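Local structure of mediator of RNA polymerase II transcription subunit 18 (Schizosaccharomyces pombe, 3C0T) at residues M1-L6 / C94-N100; T76-L82 / V99-T105. The protein is a subunit of the Mediator complex, the coactivator that carries information from gene-specific regulatory proteins to the basal RNA polymerase II machinery. The contacts are given in a common frame with arbitrary orientation. Numbering follows the deposited sequence.

Contact 1. Residues M1-L6 / C94-N100; sequences MQELYL and CGIRPVN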
ATOM      1  N   MET A   1      14.710   7.222   1.210  1.00 59.69           N
ATOM      2  CA  MET A   1      13.493   8.040   0.945  1.00 60.07           C
ATOM      3  C   MET A   1      12.582   7.959   2.166  1.00 58.47           C
ATOM      4  O   MET A   1      12.470   6.914   2.804  1.00 58.29           O
ATOM      5  CB  MET A   1      12.784   7.521  -0.311  1.00 62.36           C
ATOM      6  CG  MET A   1      11.548   8.294  -0.727  1.00 64.90           C
ATOM      7  SD  MET A   1      10.993   7.859  -2.410  1.00 68.21           S
ATOM      8  CE  MET A   1      10.367   6.193  -2.159  1.00 68.89           C
ATOM      9  N   GLN A   2      11.941   9.075   2.493  1.00 56.65           N
ATOM     10  CA  GLN A   2      11.077   9.146   3.662  1.00 55.15           C
ATOM     11  C   GLN A   2       9.610   9.287   3.270  1.00 53.48           C
ATOM     12  O   GLN A   2       9.254  10.148   2.464  1.00 51.57           O
ATOM     13  CB  GLN A   2      11.495  10.344   4.519  1.00 57.76           C
ATOM     14  CG  GLN A   2      11.556  10.093   6.016  1.00 64.11           C
ATOM     15  CD  GLN A   2      12.632   9.099   6.401  1.00 64.92           C
ATOM     16  OE1 GLN A   2      13.762   9.192   5.939  1.00 68.15           O
ATOM     17  NE2 GLN A   2      12.285   8.145   7.259  1.00 68.46           N
ATOM     18  N   GLU A   3       8.759   8.435   3.835  1.00 51.77           N
ATOM     19  CA  GLU A   3       7.332   8.511   3.553  1.00 50.50           C
ATOM     20  C   GLU A   3       6.576   9.054   4.764  1.00 48.42           C
ATOM     21  O   GLU A   3       6.620   8.463   5.844  1.00 46.72           O
ATOM     22  CB  GLU A   3       6.762   7.131   3.184  1.00 49.25           C
ATOM     23  CG  GLU A   3       5.246   7.159   2.943  1.00 52.15           C
ATOM     24  CD  GLU A   3       4.674   5.817   2.497  1.00 55.64           C
ATOM     25  OE1 GLU A   3       5.093   5.306   1.441  1.00 57.10           O
ATOM     26  OE2 GLU A   3       3.800   5.272   3.204  1.00 57.45           O
ATOM     27  N   LEU A   4       5.903  10.187   4.588  1.00 46.60           N
ATOM     28  CA  LEU A   4       5.100  10.768   5.664  1.00 47.89           C
ATOM     29  C   LEU A   4       3.668  10.362   5.296  1.00 48.73           C
ATOM     30  O   LEU A   4       3.268  10.474   4.132  1.00 48.26           O
ATOM     31  CB  LEU A   4       5.261  12.293   5.709  1.00 46.20           C
ATOM     32  CG  LEU A   4       6.681  12.779   6.040  1.00 49.04           C
ATOM     33  CD1 LEU A   4       7.559  12.689   4.785  1.00 45.32           C
ATOM     34  CD2 LEU A   4       6.639  14.225   6.545  1.00 46.90           C
ATOM     35  N   TYR A   5       2.890   9.895   6.268  1.00 48.18           N
ATOM     36  CA  TYR A   5       1.556   9.421   5.932  1.00 48.53           C
ATOM     37  C   TYR A   5       0.522   9.489   7.041  1.00 48.69           C
ATOM     38  O   TYR A   5       0.831   9.768   8.192  1.00 49.34           O
ATOM     39  CB  TYR A   5       1.669   7.966   5.485  1.00 46.83           C
ATOM     40  CG  TYR A   5       2.093   7.071   6.629  1.00 46.48           C
ATOM     41  CD1 TYR A   5       1.141   6.472   7.458  1.00 45.89           C
ATOM     42  CD2 TYR A   5       3.445   6.888   6.934  1.00 46.62           C
ATOM     43  CE1 TYR A   5       1.521   5.720   8.566  1.00 45.67           C
ATOM     44  CE2 TYR A   5       3.843   6.132   8.044  1.00 45.03           C
ATOM     45  CZ  TYR A   5       2.874   5.556   8.857  1.00 47.00           C
ATOM     46  OH  TYR A   5       3.244   4.839   9.972  1.00 45.60           O
ATOM     47  N   LEU A   6      -0.714   9.189   6.659  1.00 49.36           N
ATOM     48  CA  LEU A   6      -1.851   9.142   7.570  1.00 49.23           C
ATOM     49  C   LEU A   6      -2.694   7.983   7.078  1.00 48.70           C
ATOM     50  O   LEU A   6      -2.768   7.734   5.872  1.00 50.05           O
ATOM     51  CB  LEU A   6      -2.662  10.437   7.512  1.00 48.63           C
ATOM     52  CG  LEU A   6      -1.990  11.660   8.139  1.00 49.77           C
ATOM     53  CD1 LEU A   6      -2.864  12.888   7.935  1.00 49.24           C
ATOM     54  CD2 LEU A   6      -1.755  11.403   9.628  1.00 50.30           C
ATOM     55  N   CYS A  94       1.729  13.014  12.155  1.00 66.64           N
ATOM     56  CA  CYS A  94       1.672  12.123  10.994  1.00 62.21           C
ATOM     57  C   CYS A  94       2.763  11.056  11.120  1.00 59.54           C
ATOM     58  O   CYS A  94       3.788  11.283  11.756  1.00 60.29           O
ATOM     59  CB  CYS A  94       1.880  12.904   9.697  1.00 60.94           C
ATOM     60  SG  CYS A  94       3.611  13.275   9.338  1.00 60.27           S
ATOM     61  N   GLY A  95       2.545   9.894  10.518  1.00 55.88           N
ATOM     62  CA  GLY A  95       3.542   8.847  10.604  1.00 52.66           C
ATOM     63  C   GLY A  95       4.689   9.059   9.636  1.00 51.93           C
ATOM     64  O   GLY A  95       4.542   9.750   8.628  1.00 52.77           O
ATOM     65  N   ILE A  96       5.840   8.474   9.950  1.00 50.44           N
ATOM     66  CA  ILE A  96       7.017   8.563   9.093  1.00 49.69           C
ATOM     67  C   ILE A  96       7.715   7.207   9.056  1.00 50.09           C
ATOM     68  O   ILE A  96       7.910   6.572  10.097  1.00 50.98           O
ATOM     69  CB  ILE A  96       8.052   9.599   9.603  1.00 49.79           C
ATOM     70  CG1 ILE A  96       7.430  10.990   9.682  1.00 49.99           C
ATOM     71  CG2 ILE A  96       9.243   9.653   8.645  1.00 48.49           C
ATOM     72  CD1 ILE A  96       8.416  12.058  10.123  1.00 50.13           C
ATOM     73  N   ARG A  97       8.085   6.759   7.861  1.00 48.91           N
ATOM     74  CA  ARG A  97       8.786   5.494   7.728  1.00 49.30           C
ATOM     75  C   ARG A  97       9.708   5.544   6.523  1.00 51.29           C
ATOM     76  O   ARG A  97       9.416   6.218   5.536  1.00 51.84           O
ATOM     77  CB  ARG A  97       7.805   4.336   7.571  1.00 48.69           C
ATOM     78  CG  ARG A  97       6.994   4.408   6.312  1.00 48.14           C
ATOM     79  CD  ARG A  97       6.229   3.138   6.084  1.00 49.61           C
ATOM     80  NE  ARG A  97       5.482   3.213   4.836  1.00 53.49           N
ATOM     81  CZ  ARG A  97       4.965   2.164   4.209  1.00 52.76           C
ATOM     82  NH1 ARG A  97       5.111   0.948   4.712  1.00 51.15           N
ATOM     83  NH2 ARG A  97       4.307   2.334   3.071  1.00 53.15           N
ATOM     84  N   PRO A  98      10.850   4.845   6.598  1.00 52.09           N
ATOM     85  CA  PRO A  98      11.810   4.819   5.491  1.00 52.71           C
ATOM     86  C   PRO A  98      11.251   3.967   4.355  1.00 53.34           C
ATOM     87  O   PRO A  98      10.645   2.923   4.598  1.00 54.29           O
ATOM     88  CB  PRO A  98      13.050   4.167   6.115  1.00 53.01           C
ATOM     89  CG  PRO A  98      12.868   4.357   7.596  1.00 51.90           C
ATOM     90  CD  PRO A  98      11.395   4.158   7.781  1.00 52.02           C
ATOM     91  N   VAL A  99      11.443   4.411   3.122  1.00 53.41           N
ATOM     92  CA  VAL A  99      10.971   3.659   1.968  1.00 54.74           C
ATOM     93  C   VAL A  99      11.975   3.808   0.840  1.00 56.58           C
ATOM     94  O   VAL A  99      12.274   4.919   0.413  1.00 56.77           O
ATOM     95  CB  VAL A  99       9.606   4.161   1.463  1.00 53.82           C
ATOM     96  CG1 VAL A  99       9.275   3.506   0.124  1.00 52.41           C
ATOM     97  CG2 VAL A  99       8.530   3.843   2.479  1.00 53.06           C
ATOM     98  N   ASN A 100      12.499   2.685   0.364  1.00 57.82           N
ATOM     99  CA  ASN A 100      13.464   2.703  -0.725  1.00 57.72           C
ATOM    100  C   ASN A 100      12.887   1.939  -1.897  1.00 57.11           C
ATOM    101  O   ASN A 100      12.301   0.868  -1.727  1.00 55.37           O
ATOM    102  CB  ASN A 100      14.778   2.087  -0.264  1.00 60.27           C
ATOM    103  CG  ASN A 100      15.426   2.890   0.845  1.00 64.51           C
ATOM    104  OD1 ASN A 100      15.831   4.036   0.637  1.00 66.39           O
ATOM    105  ND2 ASN A 100      15.515   2.304   2.033  1.00 65.15           N
TER
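Start with the salt bridge: E3 runs out fully extended (chi1 and chi2 both t), and R97, its partner in a hydrogen-bonded antiparallel pair, leaves at chi1 p and then stays t through chi2 and chi3. E3 OE2 thereby lies near the guanidinium plane, 3.0 Å from R97 NH2. Y5 shares this face. Its p rotamer lays the ring over G95, with G95 CA 4.0 Å from the ring centroid in a CH-pi contact; a CB on G95 would clash with that ring. The Y5 hydroxyl hydrogen-bonds onward to V205 O. Both strands belong to the curled antiparallel sheet of the Med18 beta barrel, where strand 2-10 lies between strands 95-104 and 165-173. On the face of Q2, L4 and I96, L4 CG packs 4.1 Å from I96 CG1, and helix 179-196 lies against L4. Between the two faces runs the backbone ladder: E3 N to R97 O and Y5 N to G95 O are both 2.9 Å, and V99 N donates to M1 O at 2.7 Å.

Contact 2. Residues T76-L82 / V99-T105; sequences TQWSMYL and VNRAKLT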
ATOM      1  N   THR A  76       6.664  -8.063 -17.477  1.00 87.58           N
ATOM      2  CA  THR A  76       6.361  -6.877 -16.677  1.00 85.34           C
ATOM      3  C   THR A  76       7.573  -6.207 -16.065  1.00 82.76           C
ATOM      4  O   THR A  76       8.659  -6.785 -15.958  1.00 82.73           O
ATOM      5  CB  THR A  76       5.419  -7.183 -15.485  1.00 86.65           C
ATOM      6  OG1 THR A  76       4.385  -8.082 -15.893  1.00 89.41           O
ATOM      7  CG2 THR A  76       4.778  -5.891 -14.974  1.00 86.12           C
ATOM      8  N   GLN A  77       7.352  -4.967 -15.655  1.00 79.25           N
ATOM      9  CA  GLN A  77       8.364  -4.180 -14.992  1.00 74.81           C
ATOM     10  C   GLN A  77       7.938  -4.248 -13.531  1.00 70.69           C
ATOM     11  O   GLN A  77       6.762  -4.066 -13.212  1.00 70.49           O
ATOM     12  CB  GLN A  77       8.323  -2.736 -15.495  1.00 76.08           C
ATOM     13  CG  GLN A  77       9.437  -1.858 -14.947  1.00 79.78           C
ATOM     14  CD  GLN A  77       9.506  -0.505 -15.629  1.00 81.03           C
ATOM     15  OE1 GLN A  77      10.422   0.278 -15.380  1.00 82.74           O
ATOM     16  NE2 GLN A  77       8.534  -0.222 -16.493  1.00 81.70           N
ATOM     17  N   TRP A  78       8.882  -4.546 -12.650  1.00 65.62           N
ATOM     18  CA  TRP A  78       8.580  -4.630 -11.233  1.00 61.28           C
ATOM     19  C   TRP A  78       9.260  -3.521 -10.471  1.00 59.14           C
ATOM     20  O   TRP A  78      10.399  -3.174 -10.755  1.00 60.13           O
ATOM     21  CB  TRP A  78       9.070  -5.950 -10.635  1.00 60.15           C
ATOM     22  CG  TRP A  78       8.356  -7.166 -11.097  1.00 57.90           C
ATOM     23  CD1 TRP A  78       8.624  -7.903 -12.213  1.00 56.66           C
ATOM     24  CD2 TRP A  78       7.256  -7.806 -10.446  1.00 56.77           C
ATOM     25  NE1 TRP A  78       7.760  -8.968 -12.296  1.00 56.40           N
ATOM     26  CE2 TRP A  78       6.911  -8.934 -11.220  1.00 57.45           C
ATOM     27  CE3 TRP A  78       6.531  -7.538  -9.277  1.00 55.12           C
ATOM     28  CZ2 TRP A  78       5.865  -9.795 -10.867  1.00 55.27           C
ATOM     29  CZ3 TRP A  78       5.493  -8.391  -8.926  1.00 53.54           C
ATOM     30  CH2 TRP A  78       5.172  -9.509  -9.719  1.00 55.39           C
ATOM     31  N   SER A  79       8.551  -2.951  -9.511  1.00 56.94           N
ATOM     32  CA  SER A  79       9.146  -1.941  -8.663  1.00 53.70           C
ATOM     33  C   SER A  79       9.517  -2.761  -7.436  1.00 53.59           C
ATOM     34  O   SER A  79       8.749  -3.617  -6.989  1.00 52.80           O
ATOM     35  CB  SER A  79       8.142  -0.854  -8.312  1.00 54.38           C
ATOM     36  OG  SER A  79       7.998   0.048  -9.392  1.00 57.09           O
ATOM     37  N   MET A  80      10.706  -2.525  -6.909  1.00 53.02           N
ATOM     38  CA  MET A  80      11.174  -3.277  -5.761  1.00 53.93           C
ATOM     39  C   MET A  80      11.275  -2.357  -4.554  1.00 52.96           C
ATOM     40  O   MET A  80      11.966  -1.341  -4.591  1.00 53.72           O
ATOM     41  CB  MET A  80      12.521  -3.894  -6.106  1.00 55.25           C
ATOM     42  CG  MET A  80      12.984  -4.981  -5.183  1.00 61.47           C
ATOM     43  SD  MET A  80      14.277  -5.927  -6.019  1.00 68.31           S
ATOM     44  CE  MET A  80      15.563  -4.709  -6.112  1.00 63.68           C
ATOM     45  N   TYR A  81      10.580  -2.714  -3.482  1.00 51.75           N
ATOM     46  CA  TYR A  81      10.590  -1.884  -2.293  1.00 51.57           C
ATOM     47  C   TYR A  81      11.167  -2.496  -1.029  1.00 51.67           C
ATOM     48  O   TYR A  81      11.111  -3.705  -0.806  1.00 52.42           O
ATOM     49  CB  TYR A  81       9.173  -1.417  -1.956  1.00 51.07           C
ATOM     50  CG  TYR A  81       8.527  -0.482  -2.952  1.00 51.83           C
ATOM     51  CD1 TYR A  81       7.937  -0.968  -4.119  1.00 50.44           C
ATOM     52  CD2 TYR A  81       8.461   0.890  -2.701  1.00 52.12           C
ATOM     53  CE1 TYR A  81       7.292  -0.111  -5.007  1.00 51.41           C
ATOM     54  CE2 TYR A  81       7.820   1.756  -3.584  1.00 51.40           C
ATOM     55  CZ  TYR A  81       7.236   1.251  -4.732  1.00 52.60           C
ATOM     56  OH  TYR A  81       6.589   2.107  -5.604  1.00 54.35           O
ATOM     57  N   LEU A  82      11.713  -1.616  -0.200  1.00 52.57           N
ATOM     58  CA  LEU A  82      12.246  -1.972   1.105  1.00 53.89           C
ATOM     59  C   LEU A  82      11.541  -0.974   2.017  1.00 53.69           C
ATOM     60  O   LEU A  82      11.814   0.229   1.969  1.00 55.23           O
ATOM     61  CB  LEU A  82      13.764  -1.775   1.174  1.00 53.36           C
ATOM     62  CG  LEU A  82      14.618  -2.915   0.612  1.00 56.31           C
ATOM     63  CD1 LEU A  82      16.092  -2.564   0.783  1.00 56.25           C
ATOM     64  CD2 LEU A  82      14.296  -4.222   1.342  1.00 55.24           C
ATOM     65  N   VAL A  99      11.443   4.411   3.122  1.00 53.41           N
ATOM     66  CA  VAL A  99      10.971   3.659   1.968  1.00 54.74           C
ATOM     67  C   VAL A  99      11.975   3.808   0.840  1.00 56.58           C
ATOM     68  O   VAL A  99      12.274   4.919   0.413  1.00 56.77           O
ATOM     69  CB  VAL A  99       9.606   4.161   1.463  1.00 53.82           C
ATOM     70  CG1 VAL A  99       9.275   3.506   0.124  1.00 52.41           C
ATOM     71  CG2 VAL A  99       8.530   3.843   2.479  1.00 53.06           C
ATOM     72  N   ASN A 100      12.499   2.685   0.364  1.00 57.82           N
ATOM     73  CA  ASN A 100      13.464   2.703  -0.725  1.00 57.72           C
ATOM     74  C   ASN A 100      12.887   1.939  -1.897  1.00 57.11           C
ATOM     75  O   ASN A 100      12.301   0.868  -1.727  1.00 55.37           O
ATOM     76  CB  ASN A 100      14.778   2.087  -0.264  1.00 60.27           C
ATOM     77  CG  ASN A 100      15.426   2.890   0.845  1.00 64.51           C
ATOM     78  OD1 ASN A 100      15.831   4.036   0.637  1.00 66.39           O
ATOM     79  ND2 ASN A 100      15.515   2.304   2.033  1.00 65.15           N
ATOM     80  N   ARG A 101      13.065   2.495  -3.087  1.00 57.91           N
ATOM     81  CA  ARG A 101      12.524   1.901  -4.298  1.00 60.61           C
ATOM     82  C   ARG A 101      13.521   1.832  -5.438  1.00 61.26           C
ATOM     83  O   ARG A 101      14.418   2.667  -5.551  1.00 62.59           O
ATOM     84  CB  ARG A 101      11.302   2.710  -4.738  1.00 62.97           C
ATOM     85  CG  ARG A 101      10.777   2.422  -6.136  1.00 67.65           C
ATOM     86  CD  ARG A 101       9.602   3.338  -6.422  1.00 71.16           C
ATOM     87  NE  ARG A 101       9.971   4.737  -6.229  1.00 75.87           N
ATOM     88  CZ  ARG A 101       9.118   5.715  -5.935  1.00 77.35           C
ATOM     89  NH1 ARG A 101       7.822   5.455  -5.790  1.00 77.29           N
ATOM     90  NH2 ARG A 101       9.562   6.960  -5.786  1.00 76.92           N
ATOM     91  N   ALA A 102      13.344   0.823  -6.281  1.00 60.97           N
ATOM     92  CA  ALA A 102      14.178   0.605  -7.452  1.00 61.80           C
ATOM     93  C   ALA A 102      13.321  -0.203  -8.418  1.00 61.85           C
ATOM     94  O   ALA A 102      12.681  -1.164  -8.011  1.00 61.13           O
ATOM     95  CB  ALA A 102      15.431  -0.176  -7.070  1.00 60.44           C
ATOM     96  N   LYS A 103      13.291   0.193  -9.685  1.00 63.94           N
ATOM     97  CA  LYS A 103      12.500  -0.520 -10.685  1.00 67.22           C
ATOM     98  C   LYS A 103      13.392  -1.475 -11.465  1.00 68.49           C
ATOM     99  O   LYS A 103      14.435  -1.068 -11.974  1.00 68.68           O
ATOM    100  CB  LYS A 103      11.857   0.476 -11.645  1.00 68.84           C
ATOM    101  CG  LYS A 103      10.949   1.474 -10.960  1.00 73.56           C
ATOM    102  CD  LYS A 103      10.332   2.443 -11.957  1.00 76.87           C
ATOM    103  CE  LYS A 103       9.371   3.398 -11.263  1.00 78.93           C
ATOM    104  NZ  LYS A 103       8.773   4.373 -12.221  1.00 82.19           N
ATOM    105  N   LEU A 104      13.002  -2.742 -11.564  1.00 70.05           N
ATOM    106  CA  LEU A 104      13.831  -3.690 -12.295  1.00 72.96           C
ATOM    107  C   LEU A 104      13.095  -4.516 -13.334  1.00 73.76           C
ATOM    108  O   LEU A 104      11.935  -4.880 -13.153  1.00 73.45           O
ATOM    109  CB  LEU A 104      14.578  -4.607 -11.322  1.00 74.94           C
ATOM    110  CG  LEU A 104      13.855  -5.711 -10.557  1.00 76.89           C
ATOM    111  CD1 LEU A 104      14.846  -6.367  -9.602  1.00 77.87           C
ATOM    112  CD2 LEU A 104      12.679  -5.141  -9.789  1.00 79.90           C
ATOM    113  N   THR A 105      13.798  -4.804 -14.426  1.00 76.48           N
ATOM    114  CA  THR A 105      13.269  -5.571 -15.550  1.00 77.85           C
ATOM    115  C   THR A 105      14.308  -6.560 -16.098  1.00 80.38           C
ATOM    116  O   THR A 105      15.420  -6.649 -15.574  1.00 79.92           O
ATOM    117  CB  THR A 105      12.820  -4.623 -16.684  1.00 76.39           C
ATOM    118  OG1 THR A 105      13.830  -3.630 -16.912  1.00 73.16           O
ATOM    119  CG2 THR A 105      11.531  -3.929 -16.310  1.00 77.34           C
TER
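These segments form the two arms of an antiparallel beta hairpin, strands 78-83 and 95-104, set into the curled sheet of the barrel. Six backbone hydrogen bonds hold it, two in each of the pairs W78-L104, M80-A102 and L82-N100; the shortest, M80 N to A102 O, is 2.6 Å, and L104 N to W78 O is 2.8 Å. The W78 indole NE1 hydrogen-bonds to S73 O. Between the backbone bonds, CA-H...O contacts bring R101 CA and Y81 CA each to 3.3 Å from a carbonyl, M80 O and N100 O respectively. Apolar contacts on the face of W78, M80 and L104 centre on L104, whose chi1 p rotamer carries CD2 to 3.8 Å from W78 CB and CD1 to 3.7 Å from M80 SD. V109 of helix 109-115 touches both W78 and L104. On the other face the contacts gather round the Y81 ring: V99 CG1 at its edge, 3.9 Å from Y81 CD2; W36 meeting it; and a CH-pi contact from R101 CG, over the ring face 4.2 Å from its centroid.

Strand 95-104 carries both contacts, contact 1 on its first half and contact 2 on its second, with V99 and N100 in common; the centres are about 17 Å apart. It lies between strands 2-10 and 78-83 in one antiparallel sheet, so the chain's N-terminal strand pairs along one edge and the hairpin partner along the other. Along the chain the order is 1-6, 76-82, then the shared strand, which makes contact 1 a long-range pairing, with 87 residues between its segments, and contact 2 a local hairpin pairing. M1 and R101 touch where the two meet. Contact 1 is mostly buried, with helix 179-196 against one face, whereas contact 2 is more exposed although helix 109-115 packs on its W78 and L104.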